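Side-chain contact in EvdO2 (Micromonospora carbonacea, PDB 4XAB), which is probably a metal-dependent oxygenase of the phytanoyl-CoA dioxygenase family that carries out oxidative cyclization in orthosomycin biosynthesis: residues H175-D180 and G185-D190. Residues are numbered along the deposited sequence; the frame is centred on the assembly and turned at random.
Sequences HHIDND and GLMTDD
His175 and Met187 form an antiparallel hydrogen-bonded pair in a beta hairpin, strand 175-176 against strand 186-187, a small surface sheet separate from the main seven-strand sheet of this double-stranded beta-helix (cupin-type) fold. Two reciprocal bonds define the pair: His175 N to Met187 O and Met187 N to His175 O, each 2.9 Å. Next along, His176 and Leu186 make the non-hydrogen-bonded pair, their CA atoms 4.5 Å apart. A third bond, Ile177 N to Gly185 O (3.1 Å, N-H...O angle 172°), extends the ladder, and water 1 lies 2.8 Å from Gly185 O and accepts from Asp178 N. Leu186 N bonds to Tyr134 OH, and the Leu186 side chain is about 9 Å from the nickel ion held by His129, Asp131 and His215.

The side chains of His175 and Met187 run alongside one another. In both, CG sits between the backbone N and carbonyl carbon, which brings Met187 CG over a face of the imidazole, 3.8 Å from the ring centroid, a CH-pi contact. Met187 SD meets Ile177 CG1 at 4.0 Å, and both side chains also rest on Pro127 of strand 126-127. At the neighbouring pair the side chains start off diverging, yet their ends come together: Leu186 CD2 stands over the centre of the His176 ring, 13° off its normal, a second CH-pi contact. His175 ND1 donates to His176 O from above the carbonyl plane; NE2 adds only a weak bond to Asp189 OD2 at 3.4 Å, with carboxylate and ring planes 54° apart.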
ATOM      1  N   HIS A 175      -3.277  11.953 -13.734  1.00 19.33           N
ATOM      2  CA  HIS A 175      -2.964  13.363 -13.573  1.00 22.30           C
ATOM      3  C   HIS A 175      -2.799  13.642 -12.100  1.00 20.68           C
ATOM      4  O   HIS A 175      -3.252  12.867 -11.268  1.00 19.04           O
ATOM      5  CB  HIS A 175      -4.048  14.243 -14.182  1.00 20.52           C
ATOM      6  CG  HIS A 175      -5.429  13.927 -13.705  1.00 20.89           C
ATOM      7  ND1 HIS A 175      -6.031  14.604 -12.666  1.00 26.82           N
ATOM      8  CD2 HIS A 175      -6.333  13.015 -14.135  1.00 23.17           C
ATOM      9  CE1 HIS A 175      -7.243  14.116 -12.470  1.00 24.86           C
ATOM     10  NE2 HIS A 175      -7.452  13.156 -13.352  1.00 29.44           N
ATOM     11  N   HIS A 176      -2.123  14.731 -11.775  1.00 26.84           N
ATOM     12  CA  HIS A 176      -2.050  15.126 -10.386  1.00 27.58           C
ATOM     13  C   HIS A 176      -3.430  15.557  -9.921  1.00 24.59           C
ATOM     14  O   HIS A 176      -4.168  16.215 -10.653  1.00 27.17           O
ATOM     15  CB  HIS A 176      -1.016  16.234 -10.191  1.00 29.05           C
ATOM     16  CG  HIS A 176       0.386  15.719 -10.107  1.00 31.74           C
ATOM     17  ND1 HIS A 176       1.295  15.859 -11.134  1.00 37.53           N
ATOM     18  CD2 HIS A 176       1.021  15.026  -9.133  1.00 33.04           C
ATOM     19  CE1 HIS A 176       2.438  15.299 -10.782  1.00 34.06           C
ATOM     20  NE2 HIS A 176       2.298  14.783  -9.575  1.00 40.68           N
ATOM     21  N   ILE A 177      -3.782  15.157  -8.710  1.00 25.26           N
ATOM     22  CA  ILE A 177      -5.020  15.603  -8.091  1.00 26.82           C
ATOM     23  C   ILE A 177      -5.050  17.137  -8.086  1.00 30.51           C
ATOM     24  O   ILE A 177      -6.079  17.750  -8.375  1.00 31.56           O
ATOM     25  CB  ILE A 177      -5.155  15.029  -6.668  1.00 26.99           C
ATOM     26  CG1 ILE A 177      -5.314  13.503  -6.741  1.00 24.92           C
ATOM     27  CG2 ILE A 177      -6.311  15.679  -5.943  1.00 31.81           C
ATOM     28  CD1 ILE A 177      -4.899  12.754  -5.484  1.00 30.11           C
ATOM     29  N   ASP A 178      -3.896  17.737  -7.800  1.00 29.65           N
ATOM     30  CA  ASP A 178      -3.674  19.176  -7.933  1.00 33.32           C
ATOM     31  C   ASP A 178      -2.284  19.410  -8.514  1.00 32.84           C
ATOM     32  O   ASP A 178      -1.282  19.087  -7.877  1.00 31.10           O
ATOM     33  CB  ASP A 178      -3.805  19.877  -6.579  1.00 35.54           C
ATOM     34  CG  ASP A 178      -3.743  21.399  -6.680  1.00 40.16           C
ATOM     35  OD1 ASP A 178      -3.269  21.948  -7.705  1.00 35.31           O
ATOM     36  OD2 ASP A 178      -4.173  22.059  -5.712  1.00 39.24           O
ATOM     37  N   ASN A 179      -2.230  19.981  -9.714  1.00 36.28           N
ATOM     38  CA  ASN A 179      -0.963  20.236 -10.394  1.00 36.42           C
ATOM     39  C   ASN A 179      -0.030  21.155  -9.593  1.00 36.01           C
ATOM     40  O   ASN A 179       1.198  21.074  -9.717  1.00 33.94           O
ATOM     41  CB  ASN A 179      -1.230  20.837 -11.780  1.00 43.18           C
ATOM     42  CG  ASN A 179      -0.004  20.816 -12.675  1.00 47.30           C
ATOM     43  OD1 ASN A 179       0.784  19.869 -12.653  1.00 46.91           O
ATOM     44  ND2 ASN A 179       0.162  21.869 -13.474  1.00 45.37           N
ATOM     45  N   ASP A 180      -0.620  22.027  -8.781  1.00 32.18           N
ATOM     46  CA  ASP A 180       0.147  22.948  -7.941  1.00 38.94           C
ATOM     47  C   ASP A 180       0.324  22.428  -6.512  1.00 41.52           C
ATOM     48  O   ASP A 180       0.828  23.140  -5.641  1.00 41.32           O
ATOM     49  CB  ASP A 180      -0.524  24.328  -7.914  1.00 44.84           C
ATOM     50  CG  ASP A 180      -0.508  25.010  -9.270  1.00 51.81           C
ATOM     51  OD1 ASP A 180       0.554  25.010  -9.928  1.00 51.51           O
ATOM     52  OD2 ASP A 180      -1.561  25.538  -9.683  1.00 57.99           O
ATOM     53  N   GLY A 185      -0.731  13.537  -4.674  1.00 21.59           N
ATOM     54  CA  GLY A 185      -0.631  12.285  -5.405  1.00 22.09           C
ATOM     55  C   GLY A 185      -1.288  12.336  -6.767  1.00 22.27           C
ATOM     56  O   GLY A 185      -1.718  13.411  -7.226  1.00 22.15           O
ATOM     57  N   LEU A 186      -1.356  11.163  -7.394  1.00 19.11           N
ATOM     58  CA  LEU A 186      -1.886  10.991  -8.743  1.00 20.95           C
ATOM     59  C   LEU A 186      -3.237  10.291  -8.732  1.00 21.89           C
ATOM     60  O   LEU A 186      -3.564   9.572  -7.783  1.00 21.16           O
ATOM     61  CB  LEU A 186      -0.908  10.163  -9.590  1.00 19.38           C
ATOM     62  CG  LEU A 186       0.473  10.746  -9.886  1.00 18.36           C
ATOM     63  CD1 LEU A 186       1.339   9.651 -10.541  1.00 19.47           C
ATOM     64  CD2 LEU A 186       0.340  11.921 -10.809  1.00 19.38           C
ATOM     65  N   MET A 187      -4.016  10.486  -9.792  1.00 18.71           N
ATOM     66  CA  MET A 187      -5.235   9.711  -9.968  1.00 17.25           C
ATOM     67  C   MET A 187      -5.517   9.438 -11.428  1.00 19.80           C
ATOM     68  O   MET A 187      -4.994  10.126 -12.307  1.00 24.56           O
ATOM     69  CB  MET A 187      -6.431  10.433  -9.345  1.00 18.96           C
ATOM     70  CG  MET A 187      -6.797  11.707 -10.056  1.00 20.21           C
ATOM     71  SD  MET A 187      -8.265  12.432  -9.291  1.00 33.00           S
ATOM     72  CE  MET A 187      -9.420  11.082  -9.496  1.00 30.34           C
ATOM     73  N   THR A 188      -6.346   8.427 -11.678  1.00 19.62           N
ATOM     74  CA  THR A 188      -6.867   8.203 -13.016  1.00 17.85           C
ATOM     75  C   THR A 188      -8.392   8.237 -12.981  1.00 21.88           C
ATOM     76  O   THR A 188      -8.995   7.868 -11.977  1.00 17.85           O
ATOM     77  CB  THR A 188      -6.378   6.861 -13.625  1.00 15.48           C
ATOM     78  OG1 THR A 188      -6.888   6.745 -14.957  1.00 19.60           O
ATOM     79  CG2 THR A 188      -6.806   5.642 -12.787  1.00 14.54           C
ATOM     80  N   ASP A 189      -8.999   8.702 -14.068  1.00 22.81           N
ATOM     81  CA  ASP A 189     -10.452   8.700 -14.219  1.00 22.12           C
ATOM     82  C   ASP A 189     -10.895   7.465 -14.988  1.00 24.01           C
ATOM     83  O   ASP A 189     -12.080   7.243 -15.207  1.00 29.03           O
ATOM     84  CB  ASP A 189     -10.932   9.950 -14.966  1.00 27.07           C
ATOM     85  CG  ASP A 189     -10.657  11.237 -14.209  1.00 30.32           C
ATOM     86  OD1 ASP A 189     -10.784  11.244 -12.965  1.00 35.84           O
ATOM     87  OD2 ASP A 189     -10.324  12.247 -14.866  1.00 37.47           O
ATOM     88  N   ASP A 190      -9.929   6.666 -15.411  1.00 21.18           N
ATOM     89  CA  ASP A 190     -10.200   5.622 -16.385  1.00 19.23           C
ATOM     90  C   ASP A 190     -10.372   4.241 -15.781  1.00 27.69           C
ATOM     91  O   ASP A 190      -9.924   3.244 -16.346  1.00 31.91           O
ATOM     92  CB  ASP A 190      -9.081   5.629 -17.434  1.00 21.43           C
ATOM     93  CG  ASP A 190      -9.124   6.882 -18.299  1.00 31.15           C
ATOM     94  OD1 ASP A 190     -10.214   7.192 -18.819  1.00 35.75           O
ATOM     95  OD2 ASP A 190      -8.093   7.576 -18.442  1.00 33.44           O
TER
HETATM   96  O   HOH W   1      -1.705  16.114  -6.590  1.00 24.78           O